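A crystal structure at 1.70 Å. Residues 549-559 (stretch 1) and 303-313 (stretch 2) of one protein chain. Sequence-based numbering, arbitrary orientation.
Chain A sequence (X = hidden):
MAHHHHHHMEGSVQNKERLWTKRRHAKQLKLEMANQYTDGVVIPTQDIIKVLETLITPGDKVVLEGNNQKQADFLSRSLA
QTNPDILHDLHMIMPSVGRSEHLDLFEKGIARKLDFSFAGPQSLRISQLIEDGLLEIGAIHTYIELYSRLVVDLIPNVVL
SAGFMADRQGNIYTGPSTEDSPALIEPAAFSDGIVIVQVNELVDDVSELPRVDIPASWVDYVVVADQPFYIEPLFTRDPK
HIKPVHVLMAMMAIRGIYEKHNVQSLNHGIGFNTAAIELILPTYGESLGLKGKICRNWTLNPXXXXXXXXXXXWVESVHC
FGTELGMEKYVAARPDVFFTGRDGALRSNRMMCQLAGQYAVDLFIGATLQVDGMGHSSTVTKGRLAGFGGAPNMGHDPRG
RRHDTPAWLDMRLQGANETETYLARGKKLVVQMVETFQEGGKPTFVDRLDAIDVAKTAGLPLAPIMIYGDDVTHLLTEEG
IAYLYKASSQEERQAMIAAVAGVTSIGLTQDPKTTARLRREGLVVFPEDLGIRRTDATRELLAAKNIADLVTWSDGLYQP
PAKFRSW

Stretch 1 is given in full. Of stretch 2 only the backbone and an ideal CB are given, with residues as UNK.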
# COMPACT_ATOMS: atom_id res chain seq x y z
N ASP A 549 4.84 0.62 -37.08
CA ASP A 549 5.37 -0.70 -36.76
C ASP A 549 4.64 -1.32 -35.57
O ASP A 549 4.40 -2.54 -35.55
CB ASP A 549 6.87 -0.60 -36.49
CG ASP A 549 7.70 -0.64 -37.75
OD1 ASP A 549 7.13 -0.75 -38.86
OD2 ASP A 549 8.94 -0.56 -37.63
N LEU A 550 4.27 -0.49 -34.59
CA LEU A 550 3.51 -1.00 -33.46
C LEU A 550 2.12 -1.45 -33.90
O LEU A 550 1.61 -2.47 -33.44
CB LEU A 550 3.41 0.05 -32.35
CG LEU A 550 4.75 0.39 -31.67
CD1 LEU A 550 4.58 1.49 -30.65
CD2 LEU A 550 5.35 -0.85 -31.03
N VAL A 551 1.50 -0.69 -34.82
CA VAL A 551 0.20 -1.10 -35.34
C VAL A 551 0.30 -2.46 -36.01
O VAL A 551 -0.52 -3.36 -35.78
CB VAL A 551 -0.36 -0.05 -36.31
CG1 VAL A 551 -1.65 -0.54 -36.94
CG2 VAL A 551 -0.57 1.26 -35.58
N THR A 552 1.31 -2.62 -36.87
CA THR A 552 1.55 -3.90 -37.53
C THR A 552 1.75 -5.02 -36.51
O THR A 552 1.14 -6.09 -36.62
CB THR A 552 2.76 -3.76 -38.46
OG1 THR A 552 2.47 -2.77 -39.45
CG2 THR A 552 3.08 -5.10 -39.14
N TRP A 553 2.61 -4.78 -35.51
CA TRP A 553 2.85 -5.77 -34.47
C TRP A 553 1.56 -6.19 -33.77
O TRP A 553 1.41 -7.35 -33.38
CB TRP A 553 3.83 -5.21 -33.44
CG TRP A 553 5.29 -5.56 -33.66
CD1 TRP A 553 6.27 -4.72 -34.10
CD2 TRP A 553 5.92 -6.82 -33.40
NE1 TRP A 553 7.48 -5.38 -34.15
CE2 TRP A 553 7.29 -6.67 -33.73
CE3 TRP A 553 5.46 -8.06 -32.94
CZ2 TRP A 553 8.20 -7.72 -33.59
CZ3 TRP A 553 6.37 -9.10 -32.81
CH2 TRP A 553 7.72 -8.92 -33.14
N SER A 554 0.64 -5.26 -33.58
CA SER A 554 -0.62 -5.51 -32.90
C SER A 554 -1.67 -6.13 -33.79
O SER A 554 -2.82 -6.26 -33.36
CB SER A 554 -1.17 -4.20 -32.35
OG SER A 554 -1.75 -3.47 -33.42
N ASP A 555 -1.33 -6.47 -35.04
CA ASP A 555 -2.28 -7.03 -35.99
C ASP A 555 -3.43 -6.06 -36.26
O ASP A 555 -4.57 -6.47 -36.47
CB ASP A 555 -2.80 -8.38 -35.49
CG ASP A 555 -3.45 -9.20 -36.59
OD1 ASP A 555 -3.12 -8.98 -37.77
OD2 ASP A 555 -4.29 -10.06 -36.25
N GLY A 556 -3.13 -4.76 -36.26
CA GLY A 556 -4.12 -3.73 -36.50
C GLY A 556 -4.99 -3.37 -35.31
O GLY A 556 -5.87 -2.52 -35.45
N LEU A 557 -4.76 -4.00 -34.15
CA LEU A 557 -5.61 -3.76 -32.98
C LEU A 557 -5.30 -2.43 -32.30
O LEU A 557 -6.21 -1.77 -31.78
CB LEU A 557 -5.45 -4.91 -31.99
CG LEU A 557 -6.06 -6.24 -32.40
CD1 LEU A 557 -5.52 -7.37 -31.53
CD2 LEU A 557 -7.58 -6.17 -32.29
N TYR A 558 -4.03 -2.04 -32.25
CA TYR A 558 -3.65 -0.74 -31.69
C TYR A 558 -4.08 0.37 -32.64
O TYR A 558 -3.76 0.34 -33.84
CB TYR A 558 -2.14 -0.69 -31.44
CG TYR A 558 -1.63 0.68 -31.03
CD1 TYR A 558 -2.24 1.39 -30.02
CD2 TYR A 558 -0.53 1.26 -31.67
CE1 TYR A 558 -1.78 2.66 -29.65
CE2 TYR A 558 -0.06 2.52 -31.30
CZ TYR A 558 -0.70 3.21 -30.30
OH TYR A 558 -0.24 4.46 -29.92
N GLN A 559 -4.81 1.35 -32.12
CA GLN A 559 -5.35 2.46 -32.90
C GLN A 559 -4.77 3.75 -32.35
O GLN A 559 -5.31 4.31 -31.38
CB GLN A 559 -6.88 2.47 -32.84
CG GLN A 559 -7.51 1.13 -33.15
CD GLN A 559 -9.02 1.14 -32.98
OE1 GLN A 559 -9.76 1.41 -33.93
NE2 GLN A 559 -9.49 0.86 -31.76
N UNK A 303 1.60 0.05 -22.30
CA UNK A 303 2.50 0.78 -23.19
C UNK A 303 2.39 0.19 -24.59
O UNK A 303 2.56 -1.03 -24.75
CB UNK A 303 3.94 0.72 -22.69
N UNK A 304 2.10 0.99 -25.63
CA UNK A 304 2.19 0.44 -26.98
C UNK A 304 3.57 -0.10 -27.28
O UNK A 304 3.70 -1.06 -28.06
CB UNK A 304 1.82 1.50 -28.01
N UNK A 305 4.61 0.45 -26.65
CA UNK A 305 5.95 -0.06 -26.92
C UNK A 305 6.19 -1.43 -26.30
O UNK A 305 7.22 -2.05 -26.61
CB UNK A 305 7.00 0.93 -26.40
N UNK A 306 5.28 -1.93 -25.45
CA UNK A 306 5.36 -3.30 -24.96
C UNK A 306 4.73 -4.32 -25.90
O UNK A 306 4.87 -5.52 -25.67
CB UNK A 306 4.69 -3.39 -23.59
N UNK A 307 4.06 -3.88 -26.97
CA UNK A 307 3.36 -4.82 -27.85
C UNK A 307 4.29 -5.91 -28.39
O UNK A 307 3.92 -7.10 -28.32
CB UNK A 307 2.72 -4.06 -29.02
N UNK A 308 5.48 -5.61 -28.93
CA UNK A 308 6.32 -6.71 -29.44
C UNK A 308 6.72 -7.71 -28.36
O UNK A 308 6.74 -8.92 -28.61
CB UNK A 308 7.58 -6.14 -30.09
N UNK A 309 7.04 -7.23 -27.15
CA UNK A 309 7.36 -8.13 -26.05
C UNK A 309 6.16 -9.00 -25.66
O UNK A 309 6.35 -10.15 -25.23
CB UNK A 309 7.84 -7.33 -24.84
N UNK A 310 4.94 -8.47 -25.74
CA UNK A 310 3.77 -9.32 -25.51
C UNK A 310 3.62 -10.33 -26.63
O UNK A 310 3.43 -11.53 -26.38
CB UNK A 310 2.50 -8.48 -25.39
N UNK A 311 3.69 -9.87 -27.88
CA UNK A 311 3.40 -10.76 -29.00
C UNK A 311 4.40 -11.90 -29.11
O UNK A 311 4.05 -12.98 -29.60
CB UNK A 311 3.38 -9.97 -30.31
N UNK A 312 5.65 -11.68 -28.69
CA UNK A 312 6.65 -12.73 -28.78
C UNK A 312 6.73 -13.60 -27.53
O UNK A 312 7.60 -14.48 -27.46
CB UNK A 312 8.02 -12.11 -29.06
N UNK A 313 5.85 -13.38 -26.56
CA UNK A 313 5.74 -14.28 -25.42
C UNK A 313 6.60 -13.96 -24.22
O UNK A 313 6.72 -14.80 -23.32
CB UNK A 313 6.08 -15.70 -25.88

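Stretch 1 offers Leu550, Trp553, Ser554 and Tyr558 to a neighbouring helix that runs at 21° to its own, with 9.9 Å between the axes at closest approach. The contact is largely apolar, with no direct hydrogen bond across it.

Position 303 is out of reach of stretch 1, which sets no demand there; it is His303, its ND1 hydrogen-bonded elsewhere in the structure.

At 304 the CA-to-CB bond points toward stretch 1, and the ideal CB lies 3.8 Å from both Leu550 CD1 and Tyr558 CZ. So little room favours something compact and apolar, alanine, valine or proline, and a phi of -58° admits the last. Pro304 lays its CB over one face of the Tyr558 ring, 4.1 Å from the centroid, a CH-pi contact, and the same CB meets Leu550 CD1 at 3.9 Å.

Position 305 points away; many side chains would do. Thr305 brings CG2 to 4.2 Å from Leu550 CD1. Position 306 also points away and is unconstrained from this side; it is Leu306.

Position 307 points toward a hollow between Leu550, Trp553, Ser554 and Tyr558, its ideal CB 4.6 Å from Leu550 CD2 and 4.7 Å from Trp553 CB. That leaves space for a branched or long aliphatic chain: leucine, isoleucine, perhaps methionine. Ile307 places CG2 3.8 Å from Trp553 CB and sends CD1 to 3.9 Å from Tyr558 CB, so one residue touches both the helix and the segment after its turn.

Position 308 points sideways, yet its ideal CB is 3.7 Å from Trp553 CE2. A flat, short apolar group suits the indole, and phi of -62° permits proline. Pro308 sets CG 3.6 Å from the centroid of the Trp553 five-membered ring, only 4° off the normal, a CH-pi contact; its CD also packs 3.9 Å from Leu550 CD2.

Positions 309 and 310 are left free by stretch 1; they are Ala309 and Ile310.

Position 311 points toward Trp553, ideal CB 3.9 Å from CE3. A chain with an aliphatic stem fits, and the tip can be polar, since the Trp553 carbonyl O is nearby. Glu311 packs CG 3.5 Å from Trp553 O, while a water donates to Glu311 OE1 (2.8 Å) and Trp553 O (3.3 Å), linking two acceptors that could not bond directly.

At 312, sideways, the ideal CB stops 5.1 Å from Trp553 CZ3, so a short side chain with a methyl beyond CB, such as threonine or valine, can reach the indole. Thr312 sets CG2 3.8 Å from Trp553 CH2, and its OG1 donates to Pro308 O at 2.8 Å.

Position 313, with phi of 91°, closes the helix in a Schellman motif; a CB would jam against the preceding carbonyl O, which calls for glycine: Gly313.

Stretch 2, residues 303-313: HPTLIPAIETG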
# COMPACT_ATOMS: atom_id res chain seq x y z
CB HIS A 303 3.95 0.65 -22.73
CG HIS A 303 4.28 1.36 -21.45
ND1 HIS A 303 5.57 1.48 -20.98
CD2 HIS A 303 3.49 1.98 -20.55
CE1 HIS A 303 5.56 2.15 -19.84
NE2 HIS A 303 4.31 2.47 -19.56
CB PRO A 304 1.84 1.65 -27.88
CG PRO A 304 0.99 2.51 -26.99
CD PRO A 304 1.69 2.40 -25.65
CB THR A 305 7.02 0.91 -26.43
OG1 THR A 305 6.84 1.19 -25.03
CG2 THR A 305 6.98 2.20 -27.23
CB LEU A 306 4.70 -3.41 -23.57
CG LEU A 306 5.08 -4.60 -22.69
CD1 LEU A 306 6.55 -4.50 -22.29
CD2 LEU A 306 4.18 -4.66 -21.45
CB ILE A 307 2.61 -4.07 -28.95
CG1 ILE A 307 1.43 -3.29 -28.33
CG2 ILE A 307 2.11 -5.03 -30.03
CD1 ILE A 307 0.67 -2.43 -29.32
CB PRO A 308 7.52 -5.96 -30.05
CG PRO A 308 6.96 -4.63 -30.43
CD PRO A 308 6.04 -4.29 -29.29
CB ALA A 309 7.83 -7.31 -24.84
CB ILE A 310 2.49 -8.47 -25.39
CG1 ILE A 310 2.58 -7.53 -24.18
CG2 ILE A 310 1.27 -9.37 -25.27
CD1 ILE A 310 1.47 -6.49 -24.19
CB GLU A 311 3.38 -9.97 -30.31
CG GLU A 311 2.24 -8.95 -30.40
CD GLU A 311 0.88 -9.60 -30.22
OE1 GLU A 311 0.50 -10.43 -31.07
OE2 GLU A 311 0.19 -9.28 -29.22
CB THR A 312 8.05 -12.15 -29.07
OG1 THR A 312 8.33 -11.11 -28.12
CG2 THR A 312 8.12 -11.59 -30.48
O HOH W 1 1.64 -10.61 -33.58
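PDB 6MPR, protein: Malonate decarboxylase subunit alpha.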